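PDB 3ESL: checkpoint serine/threonine-protein kinase BUB1 from Saccharomyces cerevisiae, which phosphorylates serine and threonine residues of proteins, BUB3 among them, and acts in the spindle assembly checkpoint that delays anaphase until chromosomes are bioriented. Local coordinates for residues Q7-Q10 / T11-A14; I13-E16 / Q17-L20; L34-M37 / I38-T42; S49-G52 / Q53-R57. All blocks are in the same frame, centred on the assembly; numbering follows the deposited sequence.

Interaction 1 (Q7-Q10 / T11-A14)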
# COMPACT_ATOMS: atom_id res chain seq x y z
N GLN A 7 0.94 -31.05 6.10
CA GLN A 7 -0.39 -30.52 5.81
C GLN A 7 -0.28 -29.07 5.34
O GLN A 7 -0.96 -28.66 4.39
CB GLN A 7 -1.32 -30.66 7.02
CG GLN A 7 -1.86 -32.09 7.22
CD GLN A 7 -2.46 -32.34 8.61
OE1 GLN A 7 -1.99 -31.80 9.62
NE2 GLN A 7 -3.48 -33.19 8.67
N LEU A 8 0.59 -28.31 5.99
CA LEU A 8 0.80 -26.91 5.62
C LEU A 8 1.40 -26.80 4.23
O LEU A 8 1.00 -25.94 3.44
CB LEU A 8 1.68 -26.19 6.65
CG LEU A 8 1.04 -25.91 8.02
CD1 LEU A 8 2.10 -25.42 8.98
CD2 LEU A 8 -0.11 -24.92 7.93
N ASN A 9 2.35 -27.68 3.90
CA ASN A 9 2.92 -27.67 2.55
C ASN A 9 1.95 -28.04 1.44
O ASN A 9 2.03 -27.51 0.33
CB ASN A 9 4.18 -28.52 2.46
CG ASN A 9 5.42 -27.68 2.58
OD1 ASN A 9 5.98 -27.24 1.57
ND2 ASN A 9 5.85 -27.42 3.81
N GLN A 10 1.03 -28.97 1.73
CA GLN A 10 0.01 -29.33 0.76
C GLN A 10 -0.91 -28.13 0.52
O GLN A 10 -1.32 -27.88 -0.61
CB GLN A 10 -0.81 -30.52 1.25
CG GLN A 10 0.01 -31.79 1.35
CD GLN A 10 -0.79 -32.98 1.84
OE1 GLN A 10 -1.69 -32.85 2.66
NE2 GLN A 10 -0.45 -34.15 1.33
N THR A 11 -1.21 -27.40 1.59
CA THR A 11 -2.09 -26.24 1.50
C THR A 11 -1.44 -25.17 0.63
O THR A 11 -2.12 -24.56 -0.21
CB THR A 11 -2.48 -25.68 2.89
OG1 THR A 11 -3.26 -26.66 3.60
CG2 THR A 11 -3.35 -24.42 2.75
N LYS A 12 -0.14 -24.96 0.81
CA LYS A 12 0.63 -24.02 0.00
C LYS A 12 0.54 -24.38 -1.48
O LYS A 12 0.26 -23.53 -2.32
CB LYS A 12 2.09 -23.95 0.47
CG LYS A 12 2.93 -22.99 -0.37
CD LYS A 12 4.32 -22.74 0.21
CE LYS A 12 5.26 -23.91 -0.06
NZ LYS A 12 6.65 -23.58 0.39
N ILE A 13 0.78 -25.65 -1.79
CA ILE A 13 0.71 -26.09 -3.18
C ILE A 13 -0.71 -26.00 -3.74
O ILE A 13 -0.89 -25.64 -4.90
CB ILE A 13 1.31 -27.52 -3.35
CG1 ILE A 13 2.80 -27.49 -2.98
CG2 ILE A 13 1.11 -28.01 -4.79
CD1 ILE A 13 3.46 -28.86 -2.90
N ALA A 14 -1.71 -26.31 -2.91
CA ALA A 14 -3.11 -26.18 -3.31
C ALA A 14 -3.42 -24.73 -3.73
O ALA A 14 -4.04 -24.49 -4.77
CB ALA A 14 -4.05 -26.65 -2.19

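Interaction 2 (I13-E16 / Q17-L20)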
# COMPACT_ATOMS: atom_id res chain seq x y z
N ILE A 13 0.78 -25.65 -1.79
CA ILE A 13 0.71 -26.09 -3.18
C ILE A 13 -0.71 -26.00 -3.74
O ILE A 13 -0.89 -25.64 -4.90
CB ILE A 13 1.31 -27.52 -3.35
CG1 ILE A 13 2.80 -27.49 -2.98
CG2 ILE A 13 1.11 -28.01 -4.79
CD1 ILE A 13 3.46 -28.86 -2.90
N ALA A 14 -1.71 -26.31 -2.91
CA ALA A 14 -3.11 -26.18 -3.31
C ALA A 14 -3.42 -24.73 -3.73
O ALA A 14 -4.04 -24.49 -4.77
CB ALA A 14 -4.05 -26.65 -2.19
N TYR A 15 -2.97 -23.76 -2.93
CA TYR A 15 -3.17 -22.34 -3.27
C TYR A 15 -2.42 -21.95 -4.54
O TYR A 15 -2.96 -21.25 -5.41
CB TYR A 15 -2.76 -21.45 -2.11
CG TYR A 15 -3.88 -21.17 -1.13
CD1 TYR A 15 -5.03 -20.47 -1.53
CD2 TYR A 15 -3.78 -21.55 0.21
CE1 TYR A 15 -6.06 -20.18 -0.63
CE2 TYR A 15 -4.82 -21.28 1.11
CZ TYR A 15 -5.95 -20.59 0.68
OH TYR A 15 -6.97 -20.31 1.56
N GLU A 16 -1.20 -22.45 -4.68
CA GLU A 16 -0.38 -22.11 -5.85
C GLU A 16 -1.05 -22.61 -7.12
O GLU A 16 -1.07 -21.91 -8.13
CB GLU A 16 1.05 -22.65 -5.70
CG GLU A 16 1.89 -21.96 -4.63
CD GLU A 16 2.36 -20.56 -5.03
OE1 GLU A 16 2.34 -20.24 -6.24
OE2 GLU A 16 2.78 -19.79 -4.13
N GLN A 17 -1.61 -23.83 -7.06
CA GLN A 17 -2.35 -24.39 -8.19
C GLN A 17 -3.60 -23.59 -8.53
O GLN A 17 -3.91 -23.39 -9.69
CB GLN A 17 -2.72 -25.85 -7.92
CG GLN A 17 -1.52 -26.79 -7.99
CD GLN A 17 -1.89 -28.22 -7.66
OE1 GLN A 17 -1.04 -29.11 -7.67
NE2 GLN A 17 -3.16 -28.46 -7.35
N ARG A 18 -4.32 -23.14 -7.49
CA ARG A 18 -5.50 -22.31 -7.68
C ARG A 18 -5.17 -20.99 -8.37
O ARG A 18 -5.94 -20.52 -9.22
CB ARG A 18 -6.20 -22.06 -6.34
CG ARG A 18 -6.91 -23.29 -5.78
CD ARG A 18 -7.68 -22.96 -4.51
NE ARG A 18 -8.89 -22.20 -4.82
CZ ARG A 18 -9.67 -21.61 -3.92
NH1 ARG A 18 -9.38 -21.65 -2.63
NH2 ARG A 18 -10.75 -20.94 -4.33
N LEU A 19 -4.03 -20.39 -8.02
CA LEU A 19 -3.59 -19.17 -8.69
C LEU A 19 -3.37 -19.42 -10.18
O LEU A 19 -3.70 -18.58 -11.02
CB LEU A 19 -2.31 -18.60 -8.06
CG LEU A 19 -2.39 -18.07 -6.62
CD1 LEU A 19 -1.02 -17.61 -6.16
CD2 LEU A 19 -3.42 -16.93 -6.49
N LEU A 20 -2.82 -20.59 -10.51
CA LEU A 20 -2.60 -20.94 -11.92
C LEU A 20 -3.87 -21.33 -12.66
O LEU A 20 -4.02 -21.00 -13.84
CB LEU A 20 -1.56 -22.06 -12.06
CG LEU A 20 -0.15 -21.85 -11.52
CD1 LEU A 20 0.68 -23.12 -11.77
CD2 LEU A 20 0.54 -20.62 -12.12
O HOH W 1 -9.72 -20.18 -0.30

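Interaction 3 (L34-M37 / I38-T42)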
# COMPACT_ATOMS: atom_id res chain seq x y z
N LEU A 34 -6.19 -12.77 -1.35
CA LEU A 34 -6.37 -12.43 0.07
C LEU A 34 -6.39 -13.67 0.95
O LEU A 34 -5.73 -13.70 2.00
CB LEU A 34 -7.66 -11.62 0.30
CG LEU A 34 -7.66 -10.20 -0.23
CD1 LEU A 34 -9.07 -9.64 -0.10
CD2 LEU A 34 -6.68 -9.33 0.55
N ASP A 35 -7.13 -14.70 0.53
CA ASP A 35 -7.23 -15.95 1.30
C ASP A 35 -5.84 -16.54 1.50
O ASP A 35 -5.46 -16.91 2.61
CB ASP A 35 -8.11 -16.97 0.58
CG ASP A 35 -9.60 -16.73 0.79
OD1 ASP A 35 -9.98 -15.97 1.70
OD2 ASP A 35 -10.38 -17.35 0.03
N TYR A 36 -5.07 -16.57 0.41
CA TYR A 36 -3.74 -17.17 0.45
C TYR A 36 -2.80 -16.35 1.33
O TYR A 36 -2.11 -16.90 2.18
CB TYR A 36 -3.23 -17.34 -0.98
CG TYR A 36 -1.90 -18.05 -1.14
CD1 TYR A 36 -1.45 -18.96 -0.17
CD2 TYR A 36 -1.13 -17.85 -2.29
CE1 TYR A 36 -0.23 -19.64 -0.35
CE2 TYR A 36 0.10 -18.52 -2.46
CZ TYR A 36 0.53 -19.41 -1.49
OH TYR A 36 1.73 -20.05 -1.65
N MET A 37 -2.80 -15.02 1.18
CA MET A 37 -1.94 -14.16 1.99
C MET A 37 -2.26 -14.21 3.48
O MET A 37 -1.35 -14.22 4.32
CB MET A 37 -2.00 -12.71 1.46
CG MET A 37 -1.33 -12.58 0.11
SD MET A 37 -1.39 -10.88 -0.48
CE MET A 37 -3.14 -10.61 -0.71
N ILE A 38 -3.54 -14.28 3.82
CA ILE A 38 -3.96 -14.40 5.21
C ILE A 38 -3.45 -15.73 5.76
O ILE A 38 -2.91 -15.76 6.87
CB ILE A 38 -5.48 -14.26 5.36
CG1 ILE A 38 -5.90 -12.80 5.05
CG2 ILE A 38 -5.94 -14.64 6.78
CD1 ILE A 38 -7.37 -12.62 4.85
N TRP A 39 -3.58 -16.79 4.97
CA TRP A 39 -3.09 -18.12 5.39
C TRP A 39 -1.57 -18.13 5.60
O TRP A 39 -1.06 -18.67 6.60
CB TRP A 39 -3.52 -19.21 4.41
CG TRP A 39 -2.95 -20.55 4.78
CD1 TRP A 39 -3.47 -21.43 5.69
CD2 TRP A 39 -1.74 -21.13 4.29
NE1 TRP A 39 -2.65 -22.53 5.80
CE2 TRP A 39 -1.58 -22.38 4.94
CE3 TRP A 39 -0.77 -20.72 3.36
CZ2 TRP A 39 -0.49 -23.23 4.69
CZ3 TRP A 39 0.32 -21.57 3.11
CH2 TRP A 39 0.45 -22.81 3.77
N ILE A 40 -0.84 -17.54 4.66
CA ILE A 40 0.62 -17.47 4.78
C ILE A 40 1.02 -16.71 6.05
O ILE A 40 1.89 -17.16 6.80
CB ILE A 40 1.27 -16.76 3.60
CG1 ILE A 40 1.01 -17.51 2.29
CG2 ILE A 40 2.79 -16.59 3.83
CD1 ILE A 40 1.25 -16.64 1.05
N SER A 41 0.39 -15.56 6.27
CA SER A 41 0.81 -14.66 7.34
C SER A 41 0.41 -15.17 8.73
O SER A 41 0.92 -14.68 9.74
CB SER A 41 0.25 -13.25 7.09
OG SER A 41 -1.16 -13.26 7.16
N THR A 42 -0.51 -16.13 8.77
CA THR A 42 -0.95 -16.70 10.03
C THR A 42 -0.39 -18.12 10.19
O THR A 42 0.51 -18.34 11.00
CB THR A 42 -2.49 -16.68 10.18
OG1 THR A 42 -3.10 -17.37 9.08
CG2 THR A 42 -3.01 -15.24 10.23

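Interaction 4 (S49-G52 / Q53-R57)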
# COMPACT_ATOMS: atom_id res chain seq x y z
N SER A 49 9.23 -19.36 9.61
CA SER A 49 9.31 -17.90 9.48
C SER A 49 10.13 -17.42 8.28
O SER A 49 9.78 -16.42 7.65
CB SER A 49 9.87 -17.28 10.77
OG SER A 49 11.25 -17.53 10.89
N GLU A 50 11.21 -18.14 7.95
CA GLU A 50 12.09 -17.74 6.85
C GLU A 50 11.52 -18.06 5.46
O GLU A 50 11.62 -17.23 4.55
CB GLU A 50 13.52 -18.29 7.03
CG GLU A 50 13.65 -19.82 7.17
CD GLU A 50 13.26 -20.36 8.55
OE1 GLU A 50 13.05 -19.56 9.49
OE2 GLU A 50 13.18 -21.60 8.69
N SER A 51 10.91 -19.23 5.29
CA SER A 51 10.16 -19.55 4.07
C SER A 51 8.89 -18.70 3.99
O SER A 51 8.55 -18.20 2.92
CB SER A 51 9.81 -21.04 4.00
OG SER A 51 8.99 -21.32 2.87
N GLY A 52 8.20 -18.56 5.12
CA GLY A 52 6.95 -17.80 5.20
C GLY A 52 7.12 -16.36 4.76
O GLY A 52 6.28 -15.81 4.05
N GLN A 53 8.22 -15.74 5.19
CA GLN A 53 8.54 -14.36 4.81
C GLN A 53 8.67 -14.20 3.29
O GLN A 53 8.07 -13.29 2.69
CB GLN A 53 9.82 -13.89 5.52
CG GLN A 53 10.18 -12.44 5.25
CD GLN A 53 11.51 -12.04 5.85
OE1 GLN A 53 11.79 -12.30 7.03
NE2 GLN A 53 12.35 -11.39 5.05
N GLU A 54 9.46 -15.09 2.68
CA GLU A 54 9.71 -15.11 1.24
C GLU A 54 8.41 -15.33 0.46
O GLU A 54 8.14 -14.62 -0.52
CB GLU A 54 10.72 -16.21 0.89
CG GLU A 54 10.95 -16.43 -0.60
CD GLU A 54 11.29 -17.87 -0.96
OE1 GLU A 54 12.05 -18.53 -0.20
OE2 GLU A 54 10.80 -18.36 -2.00
N VAL A 55 7.63 -16.31 0.90
CA VAL A 55 6.40 -16.68 0.20
C VAL A 55 5.37 -15.56 0.35
O VAL A 55 4.64 -15.25 -0.60
CB VAL A 55 5.82 -18.03 0.69
CG1 VAL A 55 4.51 -18.35 -0.01
CG2 VAL A 55 6.84 -19.17 0.46
N LEU A 56 5.33 -14.95 1.54
CA LEU A 56 4.42 -13.81 1.73
C LEU A 56 4.81 -12.68 0.77
O LEU A 56 3.95 -12.12 0.09
CB LEU A 56 4.41 -13.33 3.18
CG LEU A 56 3.47 -12.15 3.47
CD1 LEU A 56 2.01 -12.47 3.11
CD2 LEU A 56 3.59 -11.67 4.92
N ARG A 57 6.10 -12.35 0.72
CA ARG A 57 6.55 -11.22 -0.10
C ARG A 57 6.22 -11.47 -1.57
O ARG A 57 5.64 -10.60 -2.22
CB ARG A 57 8.06 -10.94 0.08
CG ARG A 57 8.53 -9.73 -0.75
CD ARG A 57 9.87 -9.13 -0.32
NE ARG A 57 10.05 -7.83 -0.98
CZ ARG A 57 10.95 -6.90 -0.66
NH1 ARG A 57 11.80 -7.08 0.35
NH2 ARG A 57 10.99 -5.76 -1.36

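Interaction 1 (Q7-Q10 / T11-A14)
Thr11 folds its hydroxyl back onto the preceding turn of helix 4-21, where OG1 donates to Gln7 O at 3.1 Å. The first torsion explains this: with OG1 beside its own backbone N (chi1 -64°), the hydroxyl hangs over the carbonyl that Thr11 N also binds. Gln7 O is therefore gripped twice, the amide and the hydroxyl arriving from opposite faces of the carbonyl plane. The same rotation leaves CG2 anti to the backbone N, and this methyl packs on Trp39 of helix 29-47. On another side of the helix Asn9 and Lys12 run side by side and point the same way. Their nearest side-chain approach is Asn9 OD1 to Lys12 CE, 3.8 Å, a van der Waals touch; the ammonium finds its hydrogen bond at Tyr44 OH and Asn9 ND2 at His5 O. Ile13 lays CG1 against Asn9 O at 3.4 Å, just outside the backbone bond from Ile13 N to that same oxygen. Further i to i+4 bonds join Lys12 N to Leu8 O and Ala14 N to Gln10 O, the last at 2.8 Å. A threonine hydroxyl returning to the i-4 carbonyl is a familiar feature of alpha-helices, found here in the first helix of an all-alpha, TPR-like domain.

Interaction 2 (I13-E16 / Q17-L20)
Tyr15 and Arg18 lie side by side on helix 4-21 and point the same way, ring and guanidinium planes only 19° apart. They meet where Tyr15 CE1 comes 4.1 Å from Arg18 NH1, a loose approach. A water bridges their ends: it accepts from Arg18 NH1 at 2.8 Å, with a weak 3.3 Å bond to Tyr15 OH. The bend in the arginine chain at chi3 (74°) turns the guanidinium back along the helix to the tyrosine. On another side of the helix, Gln17 crosses Ile13 obliquely, and its OE1 rests 3.8 Å from the Ile13 CG2 methyl. Under these side chains run the i to i+4 bonds of a regular alpha-helix, Gln17 N to Ile13 O, Arg18 N to Ala14 O and Leu19 N to Tyr15 O (2.9 Å), with a longer one of 3.2 Å from Leu20 N to Glu16 O. This is the opening helix of the TPR-like array, and it packs by one side against helix 29-47. Leu19 turns to Leu32 and Phe33 there, while Tyr15 stacks its ring with Tyr36. Farther out, Glu16 bends at chi2 and divides its carboxylate between two other helices: OE1 forms a salt bridge with Arg62 NH1, and OE2 is hydrogen-bonded to Tyr36 OH. With a cation and a hydroxyl at its two oxygens, the group is probably held as the carboxylate.

Interaction 3 (L34-M37 / I38-T42)
Ile40 sets its CD1 methyl over one face of the Tyr36 ring, a CH-pi contact 3.7 Å from CD1 to the ring centroid and 14° off the normal. Ile40 CG1 adds a touch of 3.6 Å to Tyr36 CE1. Apolar packing continues at the ring edge, where Trp39 CE3 lies near the tyrosine plane, 3.9 Å from Tyr36 CE1. Tyr36 swings its ring anti to the backbone N (chi1 -175°), which brings it forward along helix 29-47 to both residues; Val55 and Thr59 of helix 49-67 also touch it, and Glu16 is the polar partner of its hydroxyl. Among the hydrogen bonds, backbone i to i+4 links run from Ile38 N to Leu34 O through Ser41 N to Met37 O. Ser41 OG lies 3.0 Å from Met37 O and 3.1 Å from Ile38 O. Thr42 OG1 donates to Ile38 O at 2.7 Å, where the backbone widens into a pi-type turn and Thr42 N makes weak bonds to Ile38 O and Trp39 O. Carbon contacts at face and edge, joined to a polar bond at the hydroxyl, probably restrict rotation of the buried tyrosine ring.

Interaction 4 (S49-G52 / Q53-R57)
Ser51 and Val55 meet across the first turns of helix 49-67, the third helix of the TPR-like domain, in a local, backbone-led contact with a few side chains laid over the turn-to-turn bonds. Val55 N donates to Ser51 O at 2.9 Å, nearly head-on to the carbonyl, and Val55 CG2 presses on the same oxygen at 3.1 Å. That methyl sits beside its own backbone N because CG1 takes the position anti to it (chi1 177°), and it also comes 3.9 Å from Ser51 OG. The serine hydroxyl has its polar partner elsewhere, in Tyr44 OH of helix 29-47. Gly52 has no side chain, and Ile40 of helix 29-47 packs on its carbonyl oxygen; Gly52 O also accepts from Leu56 N at 2.8 Å, and Leu56 CB lies close to that oxygen. The bonding is less regular at the very start. Gln53 N reaches Ser49 O at 3.0 Å from above the carbonyl plane, 41° out of it, and Gln53 CB rests 3.3 Å from the same Ser49 O, whereas Glu54 N and Glu50 O stand 3.6 Å apart. Asp48 OD1, just before the helix, takes the Ser51 N-H; separately, Ser49 OG donates to Glu50 OE1 at 3.1 Å. Val55 faces Tyr36, Ile40 and Tyr44 of helix 29-47, while Leu56 reaches both Ile40 and Leu89 of helix 77-90, and Arg57 NE is hydrogen-bonded to Tyr86 OH, placing this segment between its two neighbouring helices.

How the interactions relate
The four contacts follow the chain through three successive helices: interactions 1 and 2 on helix 4-21, interaction 3 on helix 29-47 and interaction 4 on helix 49-67. Interactions 1 and 2, with centres about 9 Å apart, overlap at Ile13 and Ala14. Interaction 3 touches all the others, its centre about 12 Å from that of interaction 1, 13 Å from interaction 2 and 11 Å from interaction 4. Helix 29-47 meets helix 4-21 along one face and helix 49-67 along another. Interactions 2 and 4 do not touch. All four contacts lie at one end of the conserved N-terminal domain of BUB1, where consecutive helices pack in TPR-like fashion.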